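Local atomic coordinates of hypothetical protein MM_2497 (Methanosarcina mazei, PDB entry 2I5E), a protein that probably catalyses the condensation of (2S)-2-phospholactate with GTP to give lactyl-2-diphospho-5'-guanosine, a step in the biosynthesis of the hydride carrier coenzyme F420. Residues K16-V22 and I172-L178; V22-E27 and Y192-F197. The contacts are given in a common frame with arbitrary orientation. Numbering follows the deposited sequence.

Interaction 1. Residues K16-V22 and I172-L178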
loop_
_atom_site.group_PDB
_atom_site.type_symbol
_atom_site.label_atom_id
_atom_site.label_comp_id
_atom_site.label_asym_id
_atom_site.label_seq_id
_atom_site.Cartn_x
_atom_site.Cartn_y
_atom_site.Cartn_z
ATOM N N LYS A 16 3.908 20.701 -2.753
ATOM C CA LYS A 16 4.099 19.316 -3.312
ATOM C C LYS A 16 4.923 19.377 -4.637
ATOM O O LYS A 16 4.484 19.006 -5.699
ATOM C CB LYS A 16 2.747 18.629 -3.614
ATOM C CG LYS A 16 1.943 18.052 -2.398
ATOM C CD LYS A 16 2.679 16.902 -1.714
ATOM C CE LYS A 16 1.886 16.378 -0.466
ATOM N NZ LYS A 16 2.663 15.181 -0.063
ATOM N N SER A 17 6.137 19.860 -4.547
ATOM C CA SER A 17 6.993 20.108 -5.685
ATOM C C SER A 17 7.214 18.866 -6.562
ATOM O O SER A 17 7.423 19.043 -7.745
ATOM C CB SER A 17 8.338 20.594 -5.158
ATOM O OG SER A 17 8.952 19.471 -4.544
ATOM N N ARG A 18 7.152 17.632 -6.043
ATOM C CA ARG A 18 7.325 16.505 -6.966
ATOM C C ARG A 18 6.096 16.234 -7.854
ATOM O O ARG A 18 6.132 15.347 -8.687
ATOM C CB ARG A 18 7.863 15.188 -6.364
ATOM C CG ARG A 18 8.805 15.305 -5.205
ATOM C CD ARG A 18 9.200 13.927 -4.765
ATOM N NE ARG A 18 10.082 13.282 -5.735
ATOM C CZ ARG A 18 11.439 13.322 -5.687
ATOM N NH1 ARG A 18 12.078 13.980 -4.714
ATOM N NH2 ARG A 18 12.180 12.715 -6.614
ATOM N N LEU A 19 5.059 17.042 -7.734
ATOM C CA LEU A 19 3.904 16.980 -8.600
ATOM C C LEU A 19 4.035 17.840 -9.832
ATOM O O LEU A 19 3.272 17.713 -10.742
ATOM C CB LEU A 19 2.684 17.450 -7.841
ATOM C CG LEU A 19 1.715 16.369 -7.448
ATOM C CD1 LEU A 19 2.337 15.063 -7.528
ATOM C CD2 LEU A 19 1.103 16.543 -6.142
ATOM N N SER A 20 4.984 18.751 -9.802
ATOM C CA SER A 20 5.498 19.507 -10.947
ATOM C C SER A 20 6.513 18.645 -11.715
ATOM O O SER A 20 7.438 18.078 -11.120
ATOM C CB SER A 20 6.138 20.810 -10.505
ATOM O OG SER A 20 7.002 21.326 -11.526
ATOM N N PRO A 21 6.354 18.536 -13.035
ATOM C CA PRO A 21 5.485 19.282 -13.886
ATOM C C PRO A 21 4.144 18.645 -14.319
ATOM O O PRO A 21 3.530 19.233 -15.205
ATOM C CB PRO A 21 6.377 19.507 -15.164
ATOM C CG PRO A 21 7.340 18.235 -15.132
ATOM C CD PRO A 21 7.125 17.546 -13.818
ATOM N N VAL A 22 3.652 17.545 -13.804
ATOM C CA VAL A 22 2.254 17.289 -14.094
ATOM C C VAL A 22 1.178 18.206 -13.570
ATOM O O VAL A 22 0.126 18.283 -14.132
ATOM C CB VAL A 22 1.810 15.841 -14.137
ATOM C CG1 VAL A 22 2.939 14.896 -13.995
ATOM C CG2 VAL A 22 0.759 15.593 -13.169
ATOM N N ILE A 172 -0.014 11.015 -1.192
ATOM C CA ILE A 172 -0.132 11.422 -2.563
ATOM C C ILE A 172 0.967 12.402 -2.702
ATOM O O ILE A 172 0.837 13.508 -2.178
ATOM C CB ILE A 172 -1.590 11.933 -2.912
ATOM C CG1 ILE A 172 -2.517 10.701 -3.256
ATOM C CG2 ILE A 172 -1.562 12.746 -4.232
ATOM C CD1 ILE A 172 -3.229 10.165 -2.166
ATOM N N ASP A 173 2.076 11.993 -3.352
ATOM C CA ASP A 173 3.294 12.838 -3.429
ATOM C C ASP A 173 3.889 13.013 -4.835
ATOM O O ASP A 173 4.477 14.019 -5.166
ATOM C CB ASP A 173 4.389 12.310 -2.471
ATOM C CG ASP A 173 5.402 13.386 -2.064
ATOM O OD1 ASP A 173 5.008 14.566 -1.711
ATOM O OD2 ASP A 173 6.591 12.996 -2.136
ATOM N N GLU A 174 3.700 12.015 -5.663
ATOM C CA GLU A 174 4.117 12.111 -7.032
ATOM C C GLU A 174 3.005 11.717 -8.022
ATOM O O GLU A 174 1.967 11.246 -7.575
ATOM C CB GLU A 174 5.398 11.347 -7.239
ATOM C CG GLU A 174 5.364 9.953 -6.792
ATOM C CD GLU A 174 6.735 9.388 -6.654
ATOM O OE1 GLU A 174 7.719 10.117 -6.932
ATOM O OE2 GLU A 174 6.830 8.213 -6.272
ATOM N N PRO A 175 3.215 11.980 -9.353
ATOM C CA PRO A 175 2.199 11.698 -10.381
ATOM C C PRO A 175 1.605 10.283 -10.288
ATOM O O PRO A 175 0.425 10.109 -10.409
ATOM C CB PRO A 175 3.002 11.872 -11.740
ATOM C CG PRO A 175 4.068 12.902 -11.337
ATOM C CD PRO A 175 4.482 12.444 -9.965
ATOM N N GLU A 176 2.440 9.279 -10.128
ATOM C CA GLU A 176 1.941 7.907 -10.045
ATOM C C GLU A 176 0.962 7.688 -8.899
ATOM O O GLU A 176 0.117 6.815 -8.996
ATOM C CB GLU A 176 3.132 6.923 -10.091
ATOM C CG GLU A 176 3.091 5.753 -9.146
ATOM C CD GLU A 176 4.470 5.096 -8.879
ATOM O OE1 GLU A 176 5.411 5.798 -8.379
ATOM O OE2 GLU A 176 4.561 3.858 -9.125
ATOM N N ASP A 177 1.050 8.497 -7.850
ATOM C CA ASP A 177 0.119 8.439 -6.704
ATOM C C ASP A 177 -1.284 8.939 -7.078
ATOM O O ASP A 177 -2.269 8.603 -6.443
ATOM C CB ASP A 177 0.648 9.294 -5.562
ATOM C CG ASP A 177 1.999 8.767 -5.013
ATOM O OD1 ASP A 177 2.331 7.575 -5.260
ATOM O OD2 ASP A 177 2.699 9.514 -4.277
ATOM N N LEU A 178 -1.374 9.758 -8.100
ATOM C CA LEU A 178 -2.692 10.279 -8.561
ATOM C C LEU A 178 -3.520 9.187 -9.279
ATOM O O LEU A 178 -4.761 9.240 -9.330
ATOM C CB LEU A 178 -2.421 11.434 -9.528
ATOM C CG LEU A 178 -1.690 12.700 -9.052
ATOM C CD1 LEU A 178 -1.536 13.813 -10.204
ATOM C CD2 LEU A 178 -2.380 13.208 -7.855
HETATM O O HOH W 1 5.736 16.362 -3.918
#
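Lys16 bends at its base and then runs straight: chi1 and chi2 are both m, chi3 and chi4 both t. A long, flexible side chain suits this span, carrying Lys16 NZ to Asp173 OD1 in a 2.9 Å salt bridge and, more weakly, to Ile172 O at 3.3 Å. The same ammonium also forms a salt bridge with Asp97. Asp173 leaves its backbone sideways, and chi1 t brings its carboxylate close to Lys16. Water 1 donates to Asp173 OD1 and accepts from Arg18 N, 2.9 Å in each case, while the other carboxylate oxygen pairs with Arg205 of the second subunit. Arg18 NE lies 4.1 Å from Glu174 OE1, attractive but beyond salt-bridge range. Beside these charges Leu19, its chi1 between wells, packs CD1 on backbone, 3.4 Å from both Asp173 O and Glu174 C, and the nearly eclipsed Val22 makes apolar contact, CG1 3.5 Å from Pro175 CG. Asp177 OD2 steadies the facing turn, accepting from Asp173 N (2.7 Å) and Glu174 N (3.0 Å), and also pairs with Lys122. Bound PEG and Tris, probably from the crystallisation liquor though such molecules often mark pockets, lie about 4 Å from the side chains of Lys16 and Asp173, respectively. A basic loop after the first strand facing an acidic turn is consistent with the nucleotide pocket of GT-A-fold nucleotidyltransferases.

Interaction 2. Residues V22-E27 and Y192-F197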
loop_
_atom_site.group_PDB
_atom_site.type_symbol
_atom_site.label_atom_id
_atom_site.label_comp_id
_atom_site.label_asym_id
_atom_site.label_seq_id
_atom_site.Cartn_x
_atom_site.Cartn_y
_atom_site.Cartn_z
ATOM N N VAL A 22 3.652 17.545 -13.804
ATOM C CA VAL A 22 2.254 17.289 -14.094
ATOM C C VAL A 22 1.178 18.206 -13.570
ATOM O O VAL A 22 0.126 18.283 -14.132
ATOM C CB VAL A 22 1.810 15.841 -14.137
ATOM C CG1 VAL A 22 2.939 14.896 -13.995
ATOM C CG2 VAL A 22 0.759 15.593 -13.169
ATOM N N LEU A 23 1.447 18.885 -12.479
ATOM C CA LEU A 23 0.630 19.988 -12.006
ATOM C C LEU A 23 1.421 21.318 -11.903
ATOM O O LEU A 23 2.621 21.326 -11.733
ATOM C CB LEU A 23 0.070 19.608 -10.644
ATOM C CG LEU A 23 -1.379 19.269 -10.316
ATOM C CD1 LEU A 23 -2.226 18.794 -11.435
ATOM C CD2 LEU A 23 -1.457 18.350 -9.172
ATOM N N SER A 24 0.722 22.434 -11.996
ATOM C CA SER A 24 1.293 23.729 -11.699
ATOM C C SER A 24 1.483 24.046 -10.229
ATOM O O SER A 24 0.969 23.383 -9.387
ATOM C CB SER A 24 0.518 24.853 -12.388
ATOM O OG SER A 24 -0.749 25.050 -11.841
ATOM N N LEU A 25 2.211 25.103 -9.938
ATOM C CA LEU A 25 2.087 25.754 -8.661
ATOM C C LEU A 25 0.653 25.917 -8.296
ATOM O O LEU A 25 0.211 25.363 -7.344
ATOM C CB LEU A 25 2.758 27.103 -8.661
ATOM C CG LEU A 25 2.864 27.825 -7.323
ATOM C CD1 LEU A 25 4.019 28.794 -7.314
ATOM C CD2 LEU A 25 1.574 28.543 -6.906
ATOM N N GLN A 26 -0.083 26.710 -9.024
ATOM C CA GLN A 26 -1.416 26.962 -8.539
ATOM C C GLN A 26 -2.165 25.682 -8.293
ATOM O O GLN A 26 -2.966 25.629 -7.326
ATOM C CB GLN A 26 -2.308 27.762 -9.495
ATOM C CG GLN A 26 -1.737 28.977 -10.197
ATOM C CD GLN A 26 -2.730 29.464 -11.241
ATOM O OE1 GLN A 26 -3.301 30.559 -11.109
ATOM N NE2 GLN A 26 -2.998 28.620 -12.251
ATOM N N GLU A 27 -1.979 24.670 -9.173
ATOM C CA GLU A 27 -2.768 23.410 -9.021
ATOM C C GLU A 27 -2.387 22.661 -7.743
ATOM O O GLU A 27 -3.249 22.238 -7.001
ATOM C CB GLU A 27 -2.647 22.510 -10.240
ATOM C CG GLU A 27 -3.396 23.078 -11.398
ATOM C CD GLU A 27 -2.986 22.485 -12.731
ATOM O OE1 GLU A 27 -3.885 22.512 -13.578
ATOM O OE2 GLU A 27 -1.797 22.035 -12.940
ATOM N N TYR A 192 -11.096 16.706 -8.331
ATOM C CA TYR A 192 -10.247 17.772 -8.848
ATOM C C TYR A 192 -9.312 17.213 -9.903
ATOM O O TYR A 192 -9.200 17.726 -11.006
ATOM C CB TYR A 192 -9.461 18.448 -7.657
ATOM C CG TYR A 192 -8.501 19.603 -8.046
ATOM C CD1 TYR A 192 -8.984 20.918 -8.211
ATOM C CD2 TYR A 192 -7.149 19.375 -8.274
ATOM C CE1 TYR A 192 -8.164 22.000 -8.614
ATOM C CE2 TYR A 192 -6.285 20.438 -8.669
ATOM C CZ TYR A 192 -6.814 21.762 -8.820
ATOM O OH TYR A 192 -5.971 22.838 -9.157
ATOM N N ILE A 193 -8.632 16.136 -9.546
ATOM C CA ILE A 193 -7.746 15.390 -10.453
ATOM C C ILE A 193 -8.554 14.820 -11.600
ATOM O O ILE A 193 -8.156 14.926 -12.714
ATOM C CB ILE A 193 -7.016 14.216 -9.668
ATOM C CG1 ILE A 193 -6.141 14.808 -8.586
ATOM C CG2 ILE A 193 -6.173 13.339 -10.668
ATOM C CD1 ILE A 193 -5.033 15.698 -9.148
ATOM N N GLU A 194 -9.690 14.178 -11.301
ATOM C CA GLU A 194 -10.523 13.556 -12.391
ATOM C C GLU A 194 -10.952 14.575 -13.458
ATOM O O GLU A 194 -11.092 14.221 -14.591
ATOM C CB GLU A 194 -11.751 12.868 -11.810
ATOM C CG GLU A 194 -12.091 11.695 -12.709
ATOM C CD GLU A 194 -13.420 11.145 -12.484
ATOM O OE1 GLU A 194 -13.905 11.321 -11.336
ATOM O OE2 GLU A 194 -13.991 10.551 -13.454
ATOM N N SER A 195 -11.051 15.859 -13.064
ATOM C CA SER A 195 -11.374 16.971 -13.944
ATOM C C SER A 195 -10.229 17.366 -14.840
ATOM O O SER A 195 -10.422 18.123 -15.769
ATOM C CB SER A 195 -11.907 18.176 -13.088
ATOM O OG SER A 195 -10.853 18.917 -12.475
ATOM N N LYS A 196 -9.028 16.863 -14.584
ATOM C CA LYS A 196 -7.883 17.233 -15.346
ATOM C C LYS A 196 -7.247 16.054 -16.024
ATOM O O LYS A 196 -6.545 16.278 -16.957
ATOM C CB LYS A 196 -6.816 17.971 -14.467
ATOM C CG LYS A 196 -7.380 19.286 -13.752
ATOM C CD LYS A 196 -6.360 19.858 -12.682
ATOM C CE LYS A 196 -6.812 21.229 -12.218
ATOM N NZ LYS A 196 -6.222 22.288 -13.132
ATOM N N PHE A 197 -7.436 14.819 -15.528
ATOM C CA PHE A 197 -6.815 13.623 -16.137
ATOM C C PHE A 197 -7.778 12.451 -16.227
ATOM O O PHE A 197 -8.785 12.383 -15.523
ATOM C CB PHE A 197 -5.613 13.153 -15.306
ATOM C CG PHE A 197 -4.609 14.216 -15.029
ATOM C CD1 PHE A 197 -3.495 14.341 -15.865
ATOM C CD2 PHE A 197 -4.738 15.042 -13.896
ATOM C CE1 PHE A 197 -2.516 15.310 -15.636
ATOM C CE2 PHE A 197 -3.774 16.020 -13.625
ATOM C CZ PHE A 197 -2.675 16.196 -14.512
#
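This is a contact between the start of one helix and the end of another: the capped start of helix 25-45 meets the last turn of helix 188-194 and the first residue of strand 197-201, with a charged pair next to an apolar patch. Ser24 and Glu27 form a capping box. Ser24 OG accepts from Glu27 N at 3.0 Å, and Glu27 OE2 accepts from Ser24 N at 2.7 Å, so each side chain satisfies a backbone NH at the helix start. Serine is short enough to fold back onto that NH, and glutamate long enough to return the bond. The carboxylate has a second task, because Glu27 OE1 forms a salt bridge with Lys196 NZ at a very short 2.4 Å. Lysine suits its place by reach: chi1 is m, chi2 and chi3 are t, and chi4 turns m and directs NZ to the glutamate. Tyr192 packs its OH against the same residue, 3.3 Å from Glu27 CA and 3.4 Å from Glu27 CG. Phe197, a flat side chain, presents its edge to the Val22 carbonyl oxygen as well as to apolar atoms: Phe197 CZ lies 3.5 Å from Val22 O and 3.7 Å from Val22 CG2, and Phe197 CE2 lies 3.9 Å from Leu23 CD1. Leu23 CD2 also approaches Ile193 CD1 at 4.5 Å. Around this, Ile193 packs on Phe31 of helix 25-45 and on Leu178 and Leu182 of helix 175-184, while backbone hydrogen bonding between Lys196 and Leu211 joins the contact to the chain end beyond strand 206-210.

In the fold
The two contacts lie on the same side of the chain's centre, their own centres about 10 Å apart, and share Val22, which faces Pro175 in interaction 1 and Phe197 in interaction 2. Along the chain their segments alternate: 16-22 runs directly into 22-27, and 172-178 precedes 192-197, so the loop between strand 5-9 and helix 25-45 meets two successive C-terminal helices, 175-184 and 188-194. Those helices also join the contacts directly, Leu178 CD2 lying 3.9 Å from Ile193 CD1. The C-terminal part of the chain thus folds back onto an N-terminal loop, with the probable nucleotide pocket and subunit interface beside interaction 1, while interaction 2 includes the start of the two-stranded sheet.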